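Galactose-binding lectin (Arachis hypogaea, PDB 6VC3) binds carbohydrates as a homotetrameric legume lectin specific for D-galactose, with a manganese and a calcium ion beside each sugar site. Local coordinates at residues Val120-Tyr125 / Asp136-Asp141; Asn38-Val43 / Gly210-Arg215; Asp83-Phe88 / Gln216-Arg221. All coordinates share one frame; numbering follows the deposited sequence.

The three contacts surround one galactose site of the legume lectin fold, and each touches the ligand. Contact 1 holds the metals and puts Tyr125 under the sugar; contact 3 supplies Asp83, and contact 2 supplies Ser211 from the loop 210-215. Contacts 1 and 3 have centres 10 Å apart and share the curved front sheet: Phe122 N lies 2.8 Å from Ile85 O, and Val120 N the same distance from Phe87 O. Contacts 2 and 3, centres 13 Å apart, meet where Gly210 CA packs 3.7 Å from Asp83 OD1. Contacts 1 and 2 do not touch, their nearest atoms being about 6 Å apart, yet the sugar joins them.

Contact 1: Val120-Tyr125 / Asp136-Asp141. With MN (manganese (II) ion), chain F; CA (calcium ion), chain G; QWJ (6-S-(prop-2-yn-1-yl)-6-thio-beta-D-glucopyranosyl 1-thio-beta-D-galactopyranoside), chain E.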
loop_
_atom_site.group_PDB
_atom_site.type_symbol
_atom_site.label_atom_id
_atom_site.label_comp_id
_atom_site.label_asym_id
_atom_site.label_seq_id
_atom_site.Cartn_x
_atom_site.Cartn_y
_atom_site.Cartn_z
ATOM N N VAL A 120 1.292 -20.270 -15.546
ATOM C CA VAL A 120 0.431 -21.086 -14.681
ATOM C C VAL A 120 -0.898 -21.211 -15.412
ATOM O O VAL A 120 -1.658 -20.235 -15.505
ATOM C CB VAL A 120 0.246 -20.572 -13.221
ATOM C CG1 VAL A 120 -0.617 -21.545 -12.406
ATOM C CG2 VAL A 120 1.585 -20.327 -12.530
ATOM N N GLU A 121 -1.145 -22.390 -15.981
ATOM C CA GLU A 121 -2.361 -22.659 -16.730
ATOM C C GLU A 121 -3.450 -23.292 -15.856
ATOM O O GLU A 121 -3.160 -23.978 -14.866
ATOM C CB GLU A 121 -2.072 -23.551 -17.945
ATOM C CG GLU A 121 -1.471 -24.898 -17.601
ATOM C CD GLU A 121 -1.551 -25.917 -18.714
ATOM O OE1 GLU A 121 -1.061 -25.621 -19.824
ATOM O OE2 GLU A 121 -2.070 -27.024 -18.464
ATOM N N PHE A 122 -4.709 -23.023 -16.245
ATOM C CA PHE A 122 -5.952 -23.515 -15.658
ATOM C C PHE A 122 -6.703 -24.142 -16.819
ATOM O O PHE A 122 -7.591 -23.541 -17.434
ATOM C CB PHE A 122 -6.709 -22.374 -14.961
ATOM C CG PHE A 122 -5.912 -21.741 -13.843
ATOM C CD1 PHE A 122 -5.995 -22.235 -12.543
ATOM C CD2 PHE A 122 -5.054 -20.675 -14.093
ATOM C CE1 PHE A 122 -5.244 -21.657 -11.512
ATOM C CE2 PHE A 122 -4.289 -20.120 -13.068
ATOM C CZ PHE A 122 -4.387 -20.617 -11.787
ATOM N N ASP A 123 -6.245 -25.339 -17.164
ATOM C CA ASP A 123 -6.655 -26.123 -18.298
ATOM C C ASP A 123 -7.910 -26.941 -18.034
ATOM O O ASP A 123 -7.944 -27.742 -17.088
ATOM C CB ASP A 123 -5.499 -27.023 -18.700
ATOM C CG ASP A 123 -5.531 -27.424 -20.145
ATOM O OD1 ASP A 123 -6.628 -27.501 -20.708
ATOM O OD2 ASP A 123 -4.457 -27.630 -20.719
ATOM N N THR A 124 -8.921 -26.761 -18.942
ATOM C CA THR A 124 -10.262 -27.352 -18.900
ATOM C C THR A 124 -10.556 -28.330 -20.059
ATOM O O THR A 124 -11.698 -28.782 -20.182
ATOM C CB THR A 124 -11.318 -26.228 -18.901
ATOM O OG1 THR A 124 -11.381 -25.609 -20.191
ATOM C CG2 THR A 124 -11.077 -25.190 -17.825
ATOM N N TYR A 125 -9.541 -28.679 -20.874
ATOM C CA TYR A 125 -9.683 -29.626 -21.992
ATOM C C TYR A 125 -8.404 -30.456 -22.145
ATOM O O TYR A 125 -7.308 -29.894 -22.120
ATOM C CB TYR A 125 -10.036 -28.921 -23.329
ATOM C CG TYR A 125 -10.257 -29.900 -24.467
ATOM C CD1 TYR A 125 -9.193 -30.360 -25.236
ATOM C CD2 TYR A 125 -11.523 -30.399 -24.750
ATOM C CE1 TYR A 125 -9.371 -31.330 -26.215
ATOM C CE2 TYR A 125 -11.724 -31.335 -25.765
ATOM C CZ TYR A 125 -10.641 -31.806 -26.492
ATOM O OH TYR A 125 -10.807 -32.731 -27.505
ATOM N N ASP A 136 -9.390 -31.990 -15.830
ATOM C CA ASP A 136 -9.061 -30.569 -15.639
ATOM C C ASP A 136 -7.830 -30.443 -14.724
ATOM O O ASP A 136 -7.672 -31.267 -13.819
ATOM C CB ASP A 136 -10.245 -29.810 -15.014
ATOM C CG ASP A 136 -11.474 -29.653 -15.889
ATOM O OD1 ASP A 136 -11.436 -30.088 -17.054
ATOM O OD2 ASP A 136 -12.475 -29.100 -15.399
ATOM N N HIS A 137 -6.952 -29.440 -14.948
ATOM C CA HIS A 137 -5.730 -29.317 -14.172
ATOM C C HIS A 137 -5.123 -27.937 -14.116
ATOM O O HIS A 137 -5.357 -27.075 -14.962
ATOM C CB HIS A 137 -4.638 -30.270 -14.717
ATOM C CG HIS A 137 -4.385 -30.111 -16.186
ATOM N ND1 HIS A 137 -5.217 -30.686 -17.126
ATOM C CD2 HIS A 137 -3.413 -29.420 -16.826
ATOM C CE1 HIS A 137 -4.692 -30.379 -18.296
ATOM N NE2 HIS A 137 -3.611 -29.614 -18.164
ATOM N N VAL A 138 -4.281 -27.770 -13.097
ATOM C CA VAL A 138 -3.451 -26.602 -12.938
ATOM C C VAL A 138 -2.074 -27.086 -13.367
ATOM O O VAL A 138 -1.686 -28.197 -13.011
ATOM C CB VAL A 138 -3.527 -25.989 -11.519
ATOM C CG1 VAL A 138 -2.610 -24.768 -11.403
ATOM C CG2 VAL A 138 -4.967 -25.597 -11.186
ATOM N N GLY A 139 -1.418 -26.334 -14.230
ATOM C CA GLY A 139 -0.123 -26.720 -14.761
ATOM C C GLY A 139 0.884 -25.594 -14.699
ATOM O O GLY A 139 0.513 -24.415 -14.707
ATOM N N ILE A 140 2.175 -25.962 -14.596
ATOM C CA ILE A 140 3.278 -25.001 -14.580
ATOM C C ILE A 140 4.019 -25.259 -15.866
ATOM O O ILE A 140 4.415 -26.394 -16.134
ATOM C CB ILE A 140 4.150 -25.029 -13.283
ATOM C CG1 ILE A 140 3.302 -24.536 -12.088
ATOM C CG2 ILE A 140 5.424 -24.164 -13.445
ATOM C CD1 ILE A 140 3.907 -24.814 -10.677
ATOM N N ASP A 141 4.118 -24.203 -16.695
ATOM C CA ASP A 141 4.601 -24.209 -18.082
ATOM C C ASP A 141 5.884 -23.425 -18.260
ATOM O O ASP A 141 6.002 -22.309 -17.756
ATOM C CB ASP A 141 3.510 -23.586 -18.993
ATOM C CG ASP A 141 2.251 -24.418 -19.151
ATOM O OD1 ASP A 141 2.125 -25.451 -18.446
ATOM O OD2 ASP A 141 1.381 -24.035 -19.993
HETATM MN MN MN F . -2.798 -28.638 -19.976
HETATM CA CA CA G . -5.698 -28.557 -22.860
HETATM C C4 QWJ E . -10.405 -28.099 -27.953
HETATM C C3 QWJ E . -9.002 -28.391 -28.481
HETATM C C5 QWJ E . -11.415 -29.005 -28.651
HETATM C C1 QWJ E . -10.066 -29.176 -30.604
HETATM C C2 QWJ E . -8.974 -28.289 -30.003
HETATM C C6 QWJ E . -12.846 -28.740 -28.250
HETATM O O5 QWJ E . -11.337 -28.828 -30.074
HETATM O O2 QWJ E . -7.696 -28.656 -30.509
HETATM O O3 QWJ E . -8.047 -27.509 -27.907
HETATM O O4 QWJ E . -10.745 -26.744 -28.201
HETATM O O6 QWJ E . -13.637 -29.921 -28.313
HETATM S S1 QWJ E . -10.079 -29.082 -32.410
HETATM O O HOH W 1 -1.677 -27.634 -21.438
HETATM O O HOH W 2 -0.969 -29.500 -19.025
HETATM O O HOH W 3 -6.887 -26.764 -23.623
HETATM O O HOH W 4 -3.890 -27.450 -23.614
#
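Val120 and Val138 meet through their CG1 methyls, 3.9 Å apart, on the face of the sheet turned to the interior, where branched apolar side chains pack toward strand 173-179. The next residue, Glu121, looks the other way. Its backbone exchanges hydrogen bonds with Gly139, and its CG stands between N and the carbonyl carbon (chi1 60°), from where the extended chain runs over Gly139 to the manganese. Glycine suits that place, since a side chain at 139 would run into Glu121 OE2. OE2 binds the ion at 2.3 Å, while OE1 takes a hydrogen bond from a water on the same metal. OE1 also lies only 2.9 Å from Asp141 OD2, the carboxylate planes 67° apart; two full charges this close would repel, which may favour a proton on one of them. Asp141 OD1 is hydrogen-bonded to Ser147 OG. Phe122 returns to the apolar face, its ring beside Val138 CG2.

These antiparallel strands, 117-123 and 137-141, belong to the curved seven-stranded sheet of the legume lectin jelly roll, and the loop joining them carries the remaining protein ligands of the metal pair, Asp132 and Asn127.

Asp123 links the two ions: OD2 binds manganese at 2.1 Å and also calcium, to which OD1 adds a second bond. Its CB rests on one face of the His137 imidazole in a CH-pi contact, 3.5 Å from the ring centroid. That ring gives NE2 to manganese at 2.2 Å, and Thr135 O engages ND1 and so fixes its rotation. Thr124 OG1 is hydrogen-bonded to Gln216 OE1. Asp123 OD1 further accepts from Tyr125 N, closing an Asx turn that brings Tyr125 O to calcium at 2.2 Å. One face of the Tyr125 ring, CG anti to N (chi1 -177°), carries the galactose, with sugar C4 3.7 Å above its centre.

Contact 2: Asn38-Val43 / Gly210-Arg215. With QWJ (6-S-(prop-2-yn-1-yl)-6-thio-beta-D-glucopyranosyl 1-thio-beta-D-galactopyranoside), chain E.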
loop_
_atom_site.group_PDB
_atom_site.type_symbol
_atom_site.label_atom_id
_atom_site.label_comp_id
_atom_site.label_asym_id
_atom_site.label_seq_id
_atom_site.Cartn_x
_atom_site.Cartn_y
_atom_site.Cartn_z
ATOM N N ASN A 38 -18.386 -15.893 -30.436
ATOM C CA ASN A 38 -18.893 -16.096 -31.796
ATOM C C ASN A 38 -17.766 -16.269 -32.851
ATOM O O ASN A 38 -18.066 -16.465 -34.034
ATOM C CB ASN A 38 -19.823 -14.949 -32.169
ATOM C CG ASN A 38 -21.073 -14.957 -31.328
ATOM O OD1 ASN A 38 -22.047 -15.657 -31.625
ATOM N ND2 ASN A 38 -21.044 -14.247 -30.216
ATOM N N LYS A 39 -16.490 -16.253 -32.413
ATOM C CA LYS A 39 -15.296 -16.402 -33.251
ATOM C C LYS A 39 -14.629 -17.765 -33.097
ATOM O O LYS A 39 -14.505 -18.284 -31.977
ATOM C CB LYS A 39 -14.274 -15.313 -32.900
ATOM C CG LYS A 39 -13.810 -14.491 -34.093
ATOM C CD LYS A 39 -12.763 -13.434 -33.725
ATOM C CE LYS A 39 -11.370 -13.972 -33.966
ATOM N NZ LYS A 39 -10.357 -12.895 -34.009
ATOM N N VAL A 40 -14.174 -18.332 -34.239
ATOM C CA VAL A 40 -13.433 -19.601 -34.311
ATOM C C VAL A 40 -11.972 -19.326 -33.940
ATOM O O VAL A 40 -11.410 -18.327 -34.402
ATOM C CB VAL A 40 -13.528 -20.248 -35.724
ATOM C CG1 VAL A 40 -12.824 -21.605 -35.754
ATOM C CG2 VAL A 40 -14.981 -20.373 -36.195
ATOM N N ASN A 41 -11.357 -20.202 -33.117
ATOM C CA ASN A 41 -9.952 -20.112 -32.688
ATOM C C ASN A 41 -9.691 -18.737 -32.042
ATOM O O ASN A 41 -8.690 -18.062 -32.332
ATOM C CB ASN A 41 -8.986 -20.410 -33.874
ATOM C CG ASN A 41 -9.023 -21.814 -34.449
ATOM O OD1 ASN A 41 -8.225 -22.157 -35.331
ATOM N ND2 ASN A 41 -9.882 -22.683 -33.928
ATOM N N SER A 42 -10.661 -18.315 -31.197
ATOM C CA SER A 42 -10.628 -17.046 -30.481
ATOM C C SER A 42 -9.485 -17.051 -29.483
ATOM O O SER A 42 -9.278 -18.053 -28.813
ATOM C CB SER A 42 -11.953 -16.785 -29.764
ATOM O OG SER A 42 -11.908 -15.558 -29.052
ATOM N N VAL A 43 -8.696 -15.967 -29.469
ATOM C CA VAL A 43 -7.557 -15.745 -28.574
ATOM C C VAL A 43 -7.637 -14.305 -28.032
ATOM O O VAL A 43 -7.704 -13.359 -28.802
ATOM C CB VAL A 43 -6.168 -16.019 -29.241
ATOM C CG1 VAL A 43 -5.011 -15.645 -28.314
ATOM C CG2 VAL A 43 -6.025 -17.461 -29.695
ATOM N N GLY A 210 -10.009 -20.435 -27.551
ATOM C CA GLY A 210 -10.997 -21.450 -27.874
ATOM C C GLY A 210 -10.724 -22.048 -29.233
ATOM O O GLY A 210 -9.764 -21.664 -29.901
ATOM N N SER A 211 -11.573 -22.977 -29.660
ATOM C CA SER A 211 -11.484 -23.572 -30.999
ATOM C C SER A 211 -12.828 -23.356 -31.760
ATOM O O SER A 211 -13.558 -22.408 -31.448
ATOM C CB SER A 211 -11.117 -25.046 -30.897
ATOM O OG SER A 211 -12.128 -25.731 -30.181
ATOM N N LEU A 212 -13.139 -24.213 -32.762
ATOM C CA LEU A 212 -14.408 -24.166 -33.498
ATOM C C LEU A 212 -15.528 -24.659 -32.570
ATOM O O LEU A 212 -16.527 -23.956 -32.394
ATOM C CB LEU A 212 -14.333 -25.024 -34.777
ATOM C CG LEU A 212 -15.552 -24.959 -35.709
ATOM C CD1 LEU A 212 -15.126 -24.556 -37.084
ATOM C CD2 LEU A 212 -16.297 -26.276 -35.743
ATOM N N GLY A 213 -15.306 -25.841 -31.968
ATOM C CA GLY A 213 -16.228 -26.520 -31.059
ATOM C C GLY A 213 -16.088 -26.206 -29.578
ATOM O O GLY A 213 -17.086 -26.189 -28.844
ATOM N N GLY A 214 -14.851 -25.962 -29.146
ATOM C CA GLY A 214 -14.521 -25.650 -27.766
ATOM C C GLY A 214 -14.550 -24.181 -27.440
ATOM O O GLY A 214 -13.631 -23.447 -27.810
ATOM N N ARG A 215 -15.621 -23.745 -26.753
ATOM C CA ARG A 215 -15.819 -22.348 -26.369
ATOM C C ARG A 215 -16.440 -22.226 -24.970
ATOM O O ARG A 215 -17.298 -23.034 -24.605
ATOM C CB ARG A 215 -16.720 -21.614 -27.390
ATOM C CG ARG A 215 -16.190 -21.583 -28.816
ATOM C CD ARG A 215 -17.063 -20.788 -29.744
ATOM N NE ARG A 215 -16.747 -21.085 -31.140
ATOM C CZ ARG A 215 -17.471 -20.664 -32.176
ATOM N NH1 ARG A 215 -18.545 -19.912 -31.992
ATOM N NH2 ARG A 215 -17.119 -21.011 -33.413
HETATM C C4 QWJ E . -10.405 -28.099 -27.953
HETATM C C3 QWJ E . -9.002 -28.391 -28.481
HETATM C C5 QWJ E . -11.415 -29.005 -28.651
HETATM C C1 QWJ E . -10.066 -29.176 -30.604
HETATM C C2 QWJ E . -8.974 -28.289 -30.003
HETATM C C6 QWJ E . -12.846 -28.740 -28.250
HETATM O O5 QWJ E . -11.337 -28.828 -30.074
HETATM O O2 QWJ E . -7.696 -28.656 -30.509
HETATM O O3 QWJ E . -8.047 -27.509 -27.907
HETATM O O4 QWJ E . -10.745 -26.744 -28.201
HETATM O O6 QWJ E . -13.637 -29.921 -28.313
HETATM S S1 QWJ E . -10.079 -29.082 -32.410
HETATM O O HOH W 5 -12.923 -19.920 -30.333
HETATM O O HOH W 6 -10.724 -25.379 -34.268
#
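Arg215 reaches from one loop across to Asn38, Lys39 and Val40 of the other. CB sets out toward 38-43, and with CG anti to the carbonyl carbon (chi1 -60°) the chain runs extended through CD beside Ile76, bringing the guanidinium to 38-43. NE gives a weak hydrogen bond to Ser211 O at 3.5 Å. CZ passes under Lys39 O, which lies 3.6 Å above one guanidinium face, offset toward the rim. NH2 reaches Val40 CG2 at 3.6 Å, while NH1 passes Asn38 and is hydrogen-bonded to Leu37 O. Arginine suits the place because its long chain spans the two loops and its several N-H groups can serve carbonyls such as Leu37 O and, weakly, Ser211 O.

Loop 210-215 follows strand 201-209 and probably corresponds to the loop often called D, associated with monosaccharide specificity in legume lectins; here it is bound to the loop leading into strand 43-53. Ser211 OG, set between N and the carbonyl carbon, lies 2.6 Å from QWJ O4 of the galactose and accepts from Gly214 N, an ST motif that fixes the hydroxyl.

Between the loops the one direct hydrogen bond runs from Gly210 N to Ser42 O, 2.8 Å. A bridging water adds to it by giving hydrogens to Lys39 O and Ser211 O and taking one from Ser42 N. Asn41, in the left-handed region that asparagine tolerates well, brings its CA to 3.2 Å from Gly210 O. Its ND2 shares a second water with Leu212 N. On the exposed side of the loops, Val40 CG1 lies alongside Leu212 CB, 3.9 Å away.

Contact 3: Asp83-Phe88 / Gln216-Arg221; sequences DGIIFF and QIHLIR. With QWJ (6-S-(prop-2-yn-1-yl)-6-thio-beta-D-glucopyranosyl 1-thio-beta-D-galactopyranoside), chain E.
His218 NE2 can receive the backbone N-H of Gly84 at 3.1 Å, tilted 20° out of the ring plane. That bond needs NE2 unprotonated, whereas the weak, bent one from His218 NE2 to Gln216 OE1 (3.2 Å) needs the proton there, so the two are alternatives. The Gly84 bond spans the two layers of the legume lectin sandwich: strand 84-91 lies in the curved front sheet, strand 216-229 in the one behind it. The segments run 30° apart with axes 7.8 Å from each other, too far for backbone pairing, so side chains make the join. Histidine suits this buried spot because both ring nitrogens find work, ND1 being hydrogen-bonded to Thr35 OG1. Gln216 CG covers one ring face, and its OE1 accepts from Thr124 OG1. Gly84 adopts backbone angles (phi 130°) that only glycine takes easily.

Deeper in, Ile85 packs between the sheets: CG1 lies 3.6 Å from His218 CD2, and CG2 meets Ile220 CD1 at 3.9 Å.

Asp83, preceded by a cis peptide bond, gives its carboxylate to the sugar. It accepts from both neighbouring hydroxyls of galactose, O3 on OD2 at 2.7 Å and O4 on OD1 at 2.6 Å.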
loop_
_atom_site.group_PDB
_atom_site.type_symbol
_atom_site.label_atom_id
_atom_site.label_comp_id
_atom_site.label_asym_id
_atom_site.label_seq_id
_atom_site.Cartn_x
_atom_site.Cartn_y
_atom_site.Cartn_z
ATOM N N ASP A 83 -11.008 -23.266 -23.788
ATOM C CA ASP A 83 -9.905 -24.174 -23.466
ATOM C C ASP A 83 -9.217 -23.935 -22.119
ATOM O O ASP A 83 -8.530 -24.841 -21.620
ATOM C CB ASP A 83 -8.877 -24.104 -24.589
ATOM C CG ASP A 83 -9.164 -25.096 -25.694
ATOM O OD1 ASP A 83 -9.983 -24.759 -26.622
ATOM O OD2 ASP A 83 -8.566 -26.189 -25.663
ATOM N N GLY A 84 -9.412 -22.747 -21.549
ATOM C CA GLY A 84 -8.835 -22.374 -20.269
ATOM C C GLY A 84 -8.113 -21.050 -20.277
ATOM O O GLY A 84 -8.061 -20.357 -21.296
ATOM N N ILE A 85 -7.574 -20.690 -19.128
ATOM C CA ILE A 85 -6.828 -19.451 -18.901
ATOM C C ILE A 85 -5.381 -19.785 -18.479
ATOM O O ILE A 85 -5.156 -20.738 -17.742
ATOM C CB ILE A 85 -7.544 -18.563 -17.824
ATOM C CG1 ILE A 85 -9.008 -18.210 -18.234
ATOM C CG2 ILE A 85 -6.727 -17.291 -17.494
ATOM C CD1 ILE A 85 -9.957 -17.673 -17.051
ATOM N N ILE A 86 -4.419 -18.985 -18.948
ATOM C CA ILE A 86 -3.035 -19.085 -18.538
ATOM C C ILE A 86 -2.558 -17.693 -18.024
ATOM O O ILE A 86 -2.767 -16.675 -18.681
ATOM C CB ILE A 86 -2.098 -19.691 -19.622
ATOM C CG1 ILE A 86 -0.692 -20.005 -19.032
ATOM C CG2 ILE A 86 -2.035 -18.841 -20.908
ATOM C CD1 ILE A 86 0.265 -20.793 -19.926
ATOM N N PHE A 87 -1.963 -17.684 -16.827
ATOM C CA PHE A 87 -1.301 -16.516 -16.237
ATOM C C PHE A 87 0.116 -16.654 -16.714
ATOM O O PHE A 87 0.716 -17.704 -16.473
ATOM C CB PHE A 87 -1.429 -16.478 -14.700
ATOM C CG PHE A 87 -0.465 -15.540 -13.993
ATOM C CD1 PHE A 87 -0.610 -14.163 -14.093
ATOM C CD2 PHE A 87 0.592 -16.042 -13.235
ATOM C CE1 PHE A 87 0.280 -13.297 -13.441
ATOM C CE2 PHE A 87 1.477 -15.173 -12.571
ATOM C CZ PHE A 87 1.322 -13.806 -12.694
ATOM N N PHE A 88 0.648 -15.665 -17.433
ATOM C CA PHE A 88 1.965 -15.872 -18.019
ATOM C C PHE A 88 2.891 -14.684 -17.881
ATOM O O PHE A 88 2.476 -13.581 -17.521
ATOM C CB PHE A 88 1.834 -16.278 -19.521
ATOM C CG PHE A 88 1.442 -15.188 -20.507
ATOM C CD1 PHE A 88 0.139 -14.714 -20.559
ATOM C CD2 PHE A 88 2.376 -14.656 -21.386
ATOM C CE1 PHE A 88 -0.224 -13.723 -21.478
ATOM C CE2 PHE A 88 2.002 -13.686 -22.337
ATOM C CZ PHE A 88 0.707 -13.225 -22.370
ATOM N N GLN A 216 -16.037 -21.184 -24.218
ATOM C CA GLN A 216 -16.569 -20.862 -22.884
ATOM C C GLN A 216 -16.263 -19.418 -22.523
ATOM O O GLN A 216 -15.402 -18.788 -23.136
ATOM C CB GLN A 216 -16.038 -21.829 -21.788
ATOM C CG GLN A 216 -14.536 -21.688 -21.431
ATOM C CD GLN A 216 -13.909 -22.855 -20.708
ATOM O OE1 GLN A 216 -12.694 -23.077 -20.781
ATOM N NE2 GLN A 216 -14.698 -23.608 -19.961
ATOM N N ILE A 217 -16.955 -18.904 -21.502
ATOM C CA ILE A 217 -16.711 -17.570 -20.970
ATOM C C ILE A 217 -15.415 -17.641 -20.110
ATOM O O ILE A 217 -15.330 -18.485 -19.224
ATOM C CB ILE A 217 -17.965 -17.109 -20.178
ATOM C CG1 ILE A 217 -19.180 -16.912 -21.139
ATOM C CG2 ILE A 217 -17.680 -15.821 -19.396
ATOM C CD1 ILE A 217 -20.580 -16.920 -20.453
ATOM N N HIS A 218 -14.402 -16.801 -20.431
ATOM C CA HIS A 218 -13.134 -16.650 -19.700
ATOM C C HIS A 218 -13.118 -15.240 -19.095
ATOM O O HIS A 218 -13.083 -14.254 -19.846
ATOM C CB HIS A 218 -11.915 -16.864 -20.623
ATOM C CG HIS A 218 -11.810 -18.220 -21.252
ATOM N ND1 HIS A 218 -12.196 -18.436 -22.558
ATOM C CD2 HIS A 218 -11.297 -19.373 -20.756
ATOM C CE1 HIS A 218 -11.933 -19.707 -22.809
ATOM N NE2 HIS A 218 -11.386 -20.311 -21.757
ATOM N N LEU A 219 -13.212 -15.132 -17.760
ATOM C CA LEU A 219 -13.258 -13.819 -17.104
ATOM C C LEU A 219 -12.162 -13.586 -16.084
ATOM O O LEU A 219 -11.965 -14.433 -15.223
ATOM C CB LEU A 219 -14.619 -13.604 -16.395
ATOM C CG LEU A 219 -15.882 -13.587 -17.267
ATOM C CD1 LEU A 219 -17.122 -13.589 -16.406
ATOM C CD2 LEU A 219 -15.895 -12.410 -18.187
ATOM N N ILE A 220 -11.496 -12.415 -16.138
ATOM C CA ILE A 220 -10.528 -11.978 -15.122
ATOM C C ILE A 220 -11.245 -10.892 -14.293
ATOM O O ILE A 220 -11.566 -9.820 -14.824
ATOM C CB ILE A 220 -9.156 -11.502 -15.681
ATOM C CG1 ILE A 220 -8.506 -12.513 -16.666
ATOM C CG2 ILE A 220 -8.209 -11.126 -14.537
ATOM C CD1 ILE A 220 -8.164 -13.940 -16.164
ATOM N N ARG A 221 -11.516 -11.196 -13.019
ATOM C CA ARG A 221 -12.284 -10.338 -12.117
ATOM C C ARG A 221 -11.432 -9.297 -11.364
ATOM O O ARG A 221 -11.873 -8.155 -11.200
ATOM C CB ARG A 221 -13.076 -11.202 -11.126
ATOM C CG ARG A 221 -14.136 -12.067 -11.795
ATOM C CD ARG A 221 -14.842 -13.029 -10.853
ATOM N NE ARG A 221 -15.395 -12.363 -9.670
ATOM C CZ ARG A 221 -16.571 -11.741 -9.615
ATOM N NH1 ARG A 221 -17.350 -11.693 -10.692
ATOM N NH2 ARG A 221 -16.977 -11.166 -8.495
HETATM C C4 QWJ E . -10.405 -28.099 -27.953
HETATM C C3 QWJ E . -9.002 -28.391 -28.481
HETATM C C5 QWJ E . -11.415 -29.005 -28.651
HETATM C C1 QWJ E . -10.066 -29.176 -30.604
HETATM C C2 QWJ E . -8.974 -28.289 -30.003
HETATM C C6 QWJ E . -12.846 -28.740 -28.250
HETATM O O5 QWJ E . -11.337 -28.828 -30.074
HETATM O O2 QWJ E . -7.696 -28.656 -30.509
HETATM O O3 QWJ E . -8.047 -27.509 -27.907
HETATM O O4 QWJ E . -10.745 -26.744 -28.201
HETATM O O6 QWJ E . -13.637 -29.921 -28.313
HETATM S S1 QWJ E . -10.079 -29.082 -32.410
#